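Local structure of glutaminase 1 (Escherichia coli, 1U60) at residues Gly242-Trp250 with Asp286-Val296; Asn117-Leu126 with Leu181-Tyr192. The protein catalyses the hydrolysis of L-glutamine to L-glutamate and ammonium, as a homotetrameric member of the serine-dependent beta-lactamase-like glutaminase family. All coordinates share one frame; numbering follows the deposited sequence.

Contact 1 of 2, residues Gly242-Trp250 with Asp286-Val296; sequences GLYGRSGDW and DGNSVRGQKMV. With EDO (1,2-ethanediol), chain E.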
loop_
_atom_site.group_PDB
_atom_site.type_symbol
_atom_site.label_atom_id
_atom_site.label_comp_id
_atom_site.label_asym_id
_atom_site.label_seq_id
_atom_site.Cartn_x
_atom_site.Cartn_y
_atom_site.Cartn_z
ATOM N N GLY A 242 -7.761 0.660 -2.630
ATOM C CA GLY A 242 -8.749 1.598 -3.156
ATOM C C GLY A 242 -9.042 1.495 -4.648
ATOM O O GLY A 242 -10.095 1.912 -5.099
ATOM N N LEU A 243 -8.067 0.995 -5.415
ATOM C CA LEU A 243 -8.267 0.705 -6.853
ATOM C C LEU A 243 -8.280 -0.800 -7.142
ATOM O O LEU A 243 -7.909 -1.240 -8.255
ATOM C CB LEU A 243 -7.235 1.442 -7.710
ATOM C CG LEU A 243 -7.685 2.880 -8.002
ATOM C CD1 LEU A 243 -7.359 3.831 -6.841
ATOM C CD2 LEU A 243 -7.065 3.384 -9.246
ATOM N N TYR A 244 -8.637 -1.580 -6.128
ATOM C CA TYR A 244 -8.817 -3.035 -6.250
ATOM C C TYR A 244 -7.466 -3.676 -6.606
ATOM O O TYR A 244 -6.448 -3.355 -5.977
ATOM C CB TYR A 244 -10.005 -3.384 -7.160
ATOM C CG TYR A 244 -11.273 -2.748 -6.571
ATOM C CD1 TYR A 244 -11.863 -3.298 -5.462
ATOM C CD2 TYR A 244 -11.720 -1.509 -7.006
ATOM C CE1 TYR A 244 -12.983 -2.690 -4.844
ATOM C CE2 TYR A 244 -12.811 -0.884 -6.395
ATOM C CZ TYR A 244 -13.414 -1.486 -5.292
ATOM O OH TYR A 244 -14.495 -0.839 -4.714
ATOM N N GLY A 245 -7.462 -4.574 -7.578
ATOM C CA GLY A 245 -6.248 -5.285 -7.958
ATOM C C GLY A 245 -5.199 -4.412 -8.608
ATOM O O GLY A 245 -4.112 -4.882 -8.908
ATOM N N ARG A 246 -5.535 -3.165 -8.899
ATOM C CA ARG A 246 -4.570 -2.219 -9.490
ATOM C C ARG A 246 -4.115 -1.155 -8.523
ATOM O O ARG A 246 -3.581 -0.128 -8.911
ATOM C CB ARG A 246 -5.175 -1.526 -10.714
ATOM C CG ARG A 246 -5.603 -2.497 -11.781
ATOM C CD ARG A 246 -4.666 -2.560 -12.919
ATOM N NE ARG A 246 -3.851 -3.745 -12.903
ATOM C CZ ARG A 246 -2.827 -3.939 -13.738
ATOM N NH1 ARG A 246 -2.529 -3.016 -14.658
ATOM N NH2 ARG A 246 -2.084 -5.020 -13.636
ATOM N N SER A 247 -4.353 -1.393 -7.248
ATOM C CA SER A 247 -3.896 -0.471 -6.249
ATOM C C SER A 247 -2.391 -0.348 -6.193
ATOM O O SER A 247 -1.843 0.737 -6.028
ATOM C CB SER A 247 -4.401 -0.884 -4.885
ATOM O OG SER A 247 -5.829 -0.849 -4.827
ATOM N N GLY A 248 -1.717 -1.468 -6.354
ATOM C CA GLY A 248 -0.269 -1.428 -6.355
ATOM C C GLY A 248 0.282 -0.657 -7.543
ATOM O O GLY A 248 1.255 0.123 -7.422
ATOM N N ASP A 249 -0.328 -0.888 -8.681
ATOM C CA ASP A 249 0.038 -0.127 -9.912
ATOM C C ASP A 249 -0.144 1.363 -9.741
ATOM O O ASP A 249 0.681 2.163 -10.161
ATOM C CB ASP A 249 -0.769 -0.645 -11.101
ATOM C CG ASP A 249 -0.508 -2.077 -11.357
ATOM O OD1 ASP A 249 0.662 -2.406 -11.635
ATOM O OD2 ASP A 249 -1.385 -2.950 -11.229
ATOM N N TRP A 250 -1.277 1.743 -9.155
ATOM C CA TRP A 250 -1.492 3.106 -8.750
ATOM C C TRP A 250 -0.475 3.655 -7.763
ATOM O O TRP A 250 0.052 4.760 -7.934
ATOM C CB TRP A 250 -2.912 3.241 -8.191
ATOM C CG TRP A 250 -3.322 4.643 -7.888
ATOM C CD1 TRP A 250 -3.285 5.261 -6.675
ATOM C CD2 TRP A 250 -3.844 5.617 -8.816
ATOM N NE1 TRP A 250 -3.748 6.555 -6.772
ATOM C CE2 TRP A 250 -4.073 6.806 -8.086
ATOM C CE3 TRP A 250 -4.089 5.621 -10.188
ATOM C CZ2 TRP A 250 -4.584 7.950 -8.672
ATOM C CZ3 TRP A 250 -4.584 6.762 -10.772
ATOM C CH2 TRP A 250 -4.856 7.910 -10.007
ATOM N N ASP A 286 -10.502 -3.526 -14.631
ATOM C CA ASP A 286 -10.492 -3.531 -13.184
ATOM C C ASP A 286 -11.565 -2.666 -12.557
ATOM O O ASP A 286 -11.602 -2.512 -11.355
ATOM C CB ASP A 286 -9.117 -3.151 -12.661
ATOM C CG ASP A 286 -8.150 -4.263 -12.890
ATOM O OD1 ASP A 286 -8.194 -5.245 -12.080
ATOM O OD2 ASP A 286 -7.442 -4.300 -13.920
ATOM N N GLY A 287 -12.419 -2.088 -13.380
ATOM C CA GLY A 287 -13.521 -1.287 -12.877
ATOM C C GLY A 287 -13.191 0.173 -12.607
ATOM O O GLY A 287 -13.969 0.906 -11.970
ATOM N N ASN A 288 -12.027 0.583 -13.082
ATOM C CA ASN A 288 -11.493 1.908 -12.836
ATOM C C ASN A 288 -11.587 2.781 -14.083
ATOM O O ASN A 288 -11.146 2.383 -15.173
ATOM C CB ASN A 288 -10.038 1.793 -12.389
ATOM C CG ASN A 288 -9.878 0.911 -11.141
ATOM O OD1 ASN A 288 -10.737 0.915 -10.248
ATOM N ND2 ASN A 288 -8.792 0.110 -11.105
ATOM N N SER A 289 -12.102 3.993 -13.913
ATOM C CA SER A 289 -12.303 4.907 -15.055
ATOM C C SER A 289 -11.007 5.072 -15.848
ATOM O O SER A 289 -9.968 5.448 -15.278
ATOM C CB SER A 289 -12.730 6.306 -14.564
ATOM O OG SER A 289 -12.890 7.213 -15.642
ATOM N N VAL A 290 -11.067 4.824 -17.151
ATOM C CA VAL A 290 -9.884 5.006 -17.996
ATOM C C VAL A 290 -9.369 6.436 -17.977
ATOM O O VAL A 290 -8.185 6.681 -17.662
ATOM C CB VAL A 290 -10.125 4.505 -19.488
ATOM C CG1 VAL A 290 -8.905 4.801 -20.395
ATOM C CG2 VAL A 290 -10.489 3.063 -19.469
ATOM N N ARG A 291 -10.229 7.390 -18.305
ATOM C CA ARG A 291 -9.843 8.781 -18.354
ATOM C C ARG A 291 -9.661 9.362 -16.937
ATOM O O ARG A 291 -8.806 10.204 -16.727
ATOM C CB ARG A 291 -10.881 9.630 -19.095
ATOM C CG ARG A 291 -11.083 9.321 -20.574
ATOM C CD ARG A 291 -12.350 10.022 -21.101
ATOM N NE ARG A 291 -12.744 9.456 -22.390
ATOM C CZ ARG A 291 -13.980 9.251 -22.746
ATOM N NH1 ARG A 291 -14.984 9.572 -21.932
ATOM N NH2 ARG A 291 -14.219 8.739 -23.942
ATOM N N GLY A 292 -10.510 8.933 -16.004
ATOM C CA GLY A 292 -10.495 9.449 -14.643
ATOM C C GLY A 292 -9.084 9.209 -14.066
ATOM O O GLY A 292 -8.515 10.078 -13.406
ATOM N N GLN A 293 -8.554 8.001 -14.265
ATOM C CA GLN A 293 -7.249 7.638 -13.728
ATOM C C GLN A 293 -6.178 8.527 -14.297
ATOM O O GLN A 293 -5.328 9.047 -13.584
ATOM C CB GLN A 293 -6.882 6.188 -14.065
ATOM C CG GLN A 293 -7.507 5.206 -13.136
ATOM C CD GLN A 293 -7.317 3.759 -13.572
ATOM O OE1 GLN A 293 -6.541 3.005 -12.923
ATOM N NE2 GLN A 293 -8.035 3.342 -14.645
ATOM N N LYS A 294 -6.224 8.696 -15.620
ATOM C CA LYS A 294 -5.198 9.455 -16.329
ATOM C C LYS A 294 -5.262 10.934 -15.951
ATOM O O LYS A 294 -4.243 11.555 -15.771
ATOM C CB LYS A 294 -5.306 9.230 -17.870
ATOM C CG LYS A 294 -4.838 7.839 -18.279
ATOM C CD LYS A 294 -3.288 7.595 -18.198
ATOM C CE LYS A 294 -2.955 6.060 -18.086
ATOM N NZ LYS A 294 -2.382 5.461 -19.332
ATOM N N MET A 295 -6.456 11.489 -15.792
ATOM C CA MET A 295 -6.575 12.899 -15.482
ATOM C C MET A 295 -6.069 13.181 -14.036
ATOM O O MET A 295 -5.392 14.165 -13.803
ATOM C CB MET A 295 -8.021 13.394 -15.682
ATOM C CG MET A 295 -8.338 13.547 -17.180
ATOM S SD MET A 295 -9.994 14.306 -17.409
ATOM C CE MET A 295 -10.994 13.093 -17.039
ATOM N N VAL A 296 -6.421 12.332 -13.065
ATOM C CA VAL A 296 -5.919 12.503 -11.700
ATOM C C VAL A 296 -4.398 12.326 -11.650
ATOM O O VAL A 296 -3.702 13.147 -11.028
ATOM C CB VAL A 296 -6.603 11.543 -10.725
ATOM C CG1 VAL A 296 -5.891 11.538 -9.395
ATOM C CG2 VAL A 296 -8.128 11.928 -10.523
HETATM C C1 EDO E . -3.774 1.695 -19.509
HETATM O O1 EDO E . -4.310 0.529 -20.122
HETATM C C2 EDO E . -2.642 1.328 -18.567
HETATM O O2 EDO E . -2.070 2.545 -18.146
HETATM O O HOH W 1 -9.292 -5.939 -9.335
#

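Contact 2 of 2, residues Asn117-Leu126 with Leu181-Tyr192; sequences NAGAIATTSL and LYCDAMEACDVY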
loop_
_atom_site.group_PDB
_atom_site.type_symbol
_atom_site.label_atom_id
_atom_site.label_comp_id
_atom_site.label_asym_id
_atom_site.label_seq_id
_atom_site.Cartn_x
_atom_site.Cartn_y
_atom_site.Cartn_z
ATOM N N ASN A 117 -15.838 -5.455 -1.388
ATOM C CA ASN A 117 -17.287 -5.458 -1.079
ATOM C C ASN A 117 -17.610 -6.130 0.287
ATOM O O ASN A 117 -18.418 -5.660 1.060
ATOM C CB ASN A 117 -18.076 -6.163 -2.194
ATOM C CG ASN A 117 -18.326 -5.285 -3.410
ATOM O OD1 ASN A 117 -17.581 -4.354 -3.718
ATOM N ND2 ASN A 117 -19.363 -5.658 -4.188
ATOM N N ALA A 118 -16.968 -7.259 0.552
ATOM C CA ALA A 118 -17.240 -8.009 1.771
ATOM C C ALA A 118 -16.862 -7.146 2.994
ATOM O O ALA A 118 -17.643 -7.000 3.924
ATOM C CB ALA A 118 -16.423 -9.352 1.744
ATOM N N GLY A 119 -15.673 -6.545 2.970
ATOM C CA GLY A 119 -15.286 -5.684 4.061
ATOM C C GLY A 119 -16.180 -4.473 4.227
ATOM O O GLY A 119 -16.401 -4.007 5.336
ATOM N N ALA A 120 -16.690 -3.948 3.126
ATOM C CA ALA A 120 -17.478 -2.749 3.160
ATOM C C ALA A 120 -18.829 -3.065 3.759
ATOM O O ALA A 120 -19.353 -2.313 4.548
ATOM C CB ALA A 120 -17.640 -2.189 1.752
ATOM N N ILE A 121 -19.390 -4.205 3.385
ATOM C CA ILE A 121 -20.673 -4.627 3.953
ATOM C C ILE A 121 -20.543 -4.852 5.465
ATOM O O ILE A 121 -21.418 -4.447 6.248
ATOM C CB ILE A 121 -21.206 -5.876 3.223
ATOM C CG1 ILE A 121 -21.615 -5.502 1.795
ATOM C CG2 ILE A 121 -22.431 -6.450 3.946
ATOM C CD1 ILE A 121 -21.787 -6.671 0.829
ATOM N N ALA A 122 -19.425 -5.420 5.878
ATOM C CA ALA A 122 -19.094 -5.605 7.313
ATOM C C ALA A 122 -18.895 -4.272 8.025
ATOM O O ALA A 122 -19.393 -4.103 9.173
ATOM C CB ALA A 122 -17.926 -6.482 7.482
ATOM N N THR A 123 -18.274 -3.301 7.346
ATOM C CA THR A 123 -18.035 -1.970 7.933
ATOM C C THR A 123 -19.411 -1.244 8.075
ATOM O O THR A 123 -19.703 -0.616 9.091
ATOM C CB THR A 123 -17.074 -1.197 7.101
ATOM O OG1 THR A 123 -15.822 -1.945 6.957
ATOM C CG2 THR A 123 -16.735 0.151 7.755
ATOM N N THR A 124 -20.263 -1.319 7.050
ATOM C CA THR A 124 -21.612 -0.783 7.147
ATOM C C THR A 124 -22.361 -1.380 8.349
ATOM O O THR A 124 -23.061 -0.651 9.042
ATOM C CB THR A 124 -22.356 -1.058 5.837
ATOM O OG1 THR A 124 -21.770 -0.314 4.766
ATOM C CG2 THR A 124 -23.810 -0.582 5.880
ATOM N N SER A 125 -22.172 -2.664 8.628
ATOM C CA SER A 125 -22.839 -3.336 9.741
ATOM C C SER A 125 -22.271 -2.969 11.117
ATOM O O SER A 125 -22.945 -3.208 12.140
ATOM C CB SER A 125 -22.740 -4.879 9.590
ATOM O OG SER A 125 -21.477 -5.400 10.028
ATOM N N LEU A 126 -21.049 -2.451 11.124
ATOM C CA LEU A 126 -20.284 -2.052 12.327
ATOM C C LEU A 126 -20.660 -0.680 12.875
ATOM O O LEU A 126 -20.419 -0.424 14.057
ATOM C CB LEU A 126 -18.774 -2.084 12.019
ATOM C CG LEU A 126 -17.744 -1.919 13.139
ATOM C CD1 LEU A 126 -18.006 -2.843 14.313
ATOM C CD2 LEU A 126 -16.328 -2.099 12.602
ATOM N N LEU A 181 -20.067 -10.115 10.665
ATOM C CA LEU A 181 -21.142 -9.187 10.389
ATOM C C LEU A 181 -21.821 -8.840 11.683
ATOM O O LEU A 181 -22.116 -9.735 12.482
ATOM C CB LEU A 181 -22.152 -9.730 9.380
ATOM C CG LEU A 181 -22.877 -8.559 8.668
ATOM C CD1 LEU A 181 -22.046 -7.996 7.558
ATOM C CD2 LEU A 181 -24.255 -8.950 8.126
ATOM N N TYR A 182 -22.026 -7.552 11.911
ATOM C CA TYR A 182 -22.343 -7.011 13.258
ATOM C C TYR A 182 -23.745 -6.473 13.369
ATOM O O TYR A 182 -24.117 -5.828 14.385
ATOM C CB TYR A 182 -21.273 -5.998 13.699
ATOM C CG TYR A 182 -19.903 -6.591 13.406
ATOM C CD1 TYR A 182 -19.411 -7.643 14.195
ATOM C CD2 TYR A 182 -19.151 -6.183 12.330
ATOM C CE1 TYR A 182 -18.210 -8.255 13.948
ATOM C CE2 TYR A 182 -17.885 -6.842 12.022
ATOM C CZ TYR A 182 -17.448 -7.865 12.853
ATOM O OH TYR A 182 -16.273 -8.520 12.645
ATOM N N CYS A 183 -24.544 -6.761 12.359
ATOM C CA CYS A 183 -26.010 -6.540 12.440
ATOM C C CYS A 183 -26.678 -7.554 11.528
ATOM O O CYS A 183 -26.006 -8.420 10.930
ATOM C CB CYS A 183 -26.407 -5.108 12.087
ATOM S SG CYS A 183 -26.233 -4.655 10.329
ATOM N N ASP A 184 -27.984 -7.505 11.469
ATOM C CA ASP A 184 -28.776 -8.368 10.597
ATOM C C ASP A 184 -28.247 -8.333 9.150
ATOM O O ASP A 184 -27.956 -7.259 8.639
ATOM C CB ASP A 184 -30.205 -7.866 10.676
ATOM C CG ASP A 184 -31.136 -8.552 9.714
ATOM O OD1 ASP A 184 -31.632 -9.668 10.045
ATOM O OD2 ASP A 184 -31.468 -8.059 8.607
ATOM N N ALA A 185 -28.125 -9.493 8.502
ATOM C CA ALA A 185 -27.468 -9.593 7.192
ATOM C C ALA A 185 -28.188 -8.743 6.142
ATOM O O ALA A 185 -27.535 -8.061 5.357
ATOM C CB ALA A 185 -27.389 -11.048 6.747
ATOM N N MET A 186 -29.519 -8.788 6.103
ATOM C CA MET A 186 -30.223 -8.110 5.030
ATOM C C MET A 186 -30.272 -6.594 5.298
ATOM O O MET A 186 -30.189 -5.835 4.367
ATOM C CB MET A 186 -31.586 -8.762 4.674
ATOM C CG MET A 186 -31.386 -10.137 3.869
ATOM S SD MET A 186 -30.205 -10.284 2.337
ATOM C CE MET A 186 -28.655 -10.659 3.119
ATOM N N GLU A 187 -30.321 -6.171 6.570
ATOM C CA GLU A 187 -30.107 -4.758 6.917
ATOM C C GLU A 187 -28.770 -4.225 6.422
ATOM O O GLU A 187 -28.712 -3.133 5.857
ATOM C CB GLU A 187 -30.192 -4.578 8.448
ATOM C CG GLU A 187 -29.789 -3.201 8.991
ATOM C CD GLU A 187 -30.039 -3.043 10.497
ATOM O OE1 GLU A 187 -30.703 -3.968 11.082
ATOM O OE2 GLU A 187 -29.585 -1.998 11.084
ATOM N N ALA A 188 -27.695 -4.951 6.698
ATOM C CA ALA A 188 -26.384 -4.536 6.223
ATOM C C ALA A 188 -26.347 -4.434 4.703
ATOM O O ALA A 188 -25.795 -3.483 4.141
ATOM C CB ALA A 188 -25.301 -5.474 6.707
ATOM N N CYS A 189 -26.943 -5.405 4.035
ATOM C CA CYS A 189 -26.902 -5.455 2.582
ATOM C C CYS A 189 -27.716 -4.285 2.034
ATOM O O CYS A 189 -27.291 -3.589 1.124
ATOM C CB CYS A 189 -27.379 -6.820 2.081
ATOM S SG CYS A 189 -27.270 -7.015 0.283
ATOM N N ASP A 190 -28.879 -4.039 2.610
ATOM C CA ASP A 190 -29.732 -2.959 2.172
ATOM C C ASP A 190 -28.980 -1.617 2.303
ATOM O O ASP A 190 -28.929 -0.853 1.364
ATOM C CB ASP A 190 -31.006 -2.994 3.033
ATOM C CG ASP A 190 -31.940 -1.806 2.846
ATOM O OD1 ASP A 190 -31.806 -0.950 1.915
ATOM O OD2 ASP A 190 -32.884 -1.659 3.648
ATOM N N VAL A 191 -28.427 -1.339 3.461
ATOM C CA VAL A 191 -27.825 -0.018 3.669
ATOM C C VAL A 191 -26.592 0.149 2.799
ATOM O O VAL A 191 -26.362 1.222 2.263
ATOM C CB VAL A 191 -27.565 0.269 5.127
ATOM C CG1 VAL A 191 -26.920 1.607 5.322
ATOM C CG2 VAL A 191 -28.915 0.259 5.861
ATOM N N TYR A 192 -25.831 -0.928 2.660
ATOM C CA TYR A 192 -24.653 -0.899 1.794
ATOM C C TYR A 192 -25.082 -0.507 0.355
ATOM O O TYR A 192 -24.458 0.319 -0.309
ATOM C CB TYR A 192 -23.896 -2.244 1.791
ATOM C CG TYR A 192 -22.758 -2.148 0.806
ATOM C CD1 TYR A 192 -21.682 -1.328 1.085
ATOM C CD2 TYR A 192 -22.824 -2.741 -0.462
ATOM C CE1 TYR A 192 -20.684 -1.146 0.212
ATOM C CE2 TYR A 192 -21.778 -2.558 -1.372
ATOM C CZ TYR A 192 -20.718 -1.745 -1.013
ATOM O OH TYR A 192 -19.699 -1.442 -1.875
HETATM O O HOH W 2 -19.725 -2.177 -4.445
#

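Contact 1 of 2, residues Gly242-Trp250 with Asp286-Val296
The side-chain amide of Asn-288 reaches the backbone of the facing loop through one nearly straight hydrogen bond, from ND2 to the carbonyl O of Leu-243 at 3.3 Å (N-H...O 158°). ND2 approaches from above the carbonyl plane, and Arg-246 N reaches the same oxygen from the other face, so two donors grip the turn that leads into helix 247-253. At the other end of the amide, OD1 is hydrogen-bonded to Ser-260 OG, so bonds at both ends hold the amide's rotation; its plane is nearly that of the Tyr-244 ring, whose edge OD1 faces.

Asp-286 provides a second polar link. Its OD1 accepts a hydrogen bond from a water, 3.0 Å away, that itself accepts from Gly-245 N. Arg-246 lays its aliphatic part across this carboxylate, CG lying 3.3 Å from Asp-286 CG. Bends at chi2 (-103°) and chi3 then swing the guanidinium over to Asp-249, whose OD2 sits above the centre of its face. With Asp-286 OD2 only a long ion pair remains, 3.8 Å from Arg-246 NE, and no N-H points at either carboxylate.

Packing takes over toward helix 290-303. The Trp-250 indole presents the edge of its six-membered ring to that helix, CZ3 lying 3.7 Å from Gln-293 O and CH2 3.8 Å from Val-296 CG1, while Leu-243 CD2 lies over one indole face and also touches Gln-293 OE1. Gln-293 is tied back to its own helix start by NE2 to Ser-289 O (2.9 Å).

Tyr-244, a predicted substrate-binding residue, has its hydroxyl hydrogen-bonded to Ser-66, Lys-69 and Lys-259. One directional amide bond and a water bridge tie down its loop and so probably help to place it; charge links Arg-246 to the Asp-286 loop, and indole packing joins helices 247-253 and 290-303.

Contact 2 of 2, residues Asn117-Leu126 with Leu181-Tyr192
Leu-181 opens the contact by pushing CD1 against the helix 117-126, 3.9 Å from Ile-121 CG2, and up to the Ser-125 hydroxyl. Tyr-182 follows with the one hydrogen bond between the segments: its backbone N gives a straight bond (162°) to Ser-125 OG at 2.9 Å. Placed between the backbone N and the carbonyl carbon (chi1 81°), that hydroxyl donates in turn to Ala-122 O, 2.6 Å away, so it serves as both acceptor and donor. The Tyr-182 ring turns its edge to the same carbonyl and lies alongside Leu-126, while its hydroxyl is held by Lys-88 O. Cys-183 SG then rests against Ser-125 CB at 3.6 Å.

Once helix 185-195 has begun, Ala-188 sets its methyl between Ile-121 and Ser-125, and Val-191 CG1 meets Thr-124 CG2. Tyr-192 closes the sequence as a knob among Asn-117, Ala-120, Ile-121 and Thr-124. Ile-121 CG1 lies over one ring face in a CH-pi contact, 4.0 Å from the centroid, and Thr-124 OG1 meets the edge. A water 2.7 Å from Tyr-192 OH donates to Asn-117 OD1, which also accepts from Lys-69.

Apolar packing across helices at 106°, with a single direct hydrogen bond at Ser-125, therefore joins the segments and probably helps to set Tyr-192 against Asn-117, both predicted to bind substrate.

Both contacts hold predicted substrate-binding residues, yet they lie in different parts of the fold, with centres 25 Å apart and nearest atoms about 5 Å apart. Contact 2 is buried among helices and no other chain touches it; small residues are mixed with the bulkier Ile-121, Leu-181 and Tyr-192 where two helices cross steeply. Contact 1 is only partly buried: it joins a loop and helix start to the helix that packs on the five-stranded sheet, and it adds charge, with Gln-86 of the second subunit bonded to the Asp-249 carboxylate and Asp-92 of that subunit to its backbone N. Their common ground is Lys-69, which hydrogen-bonds to Tyr-244 OH from contact 1 and Asn-117 OD1 from contact 2.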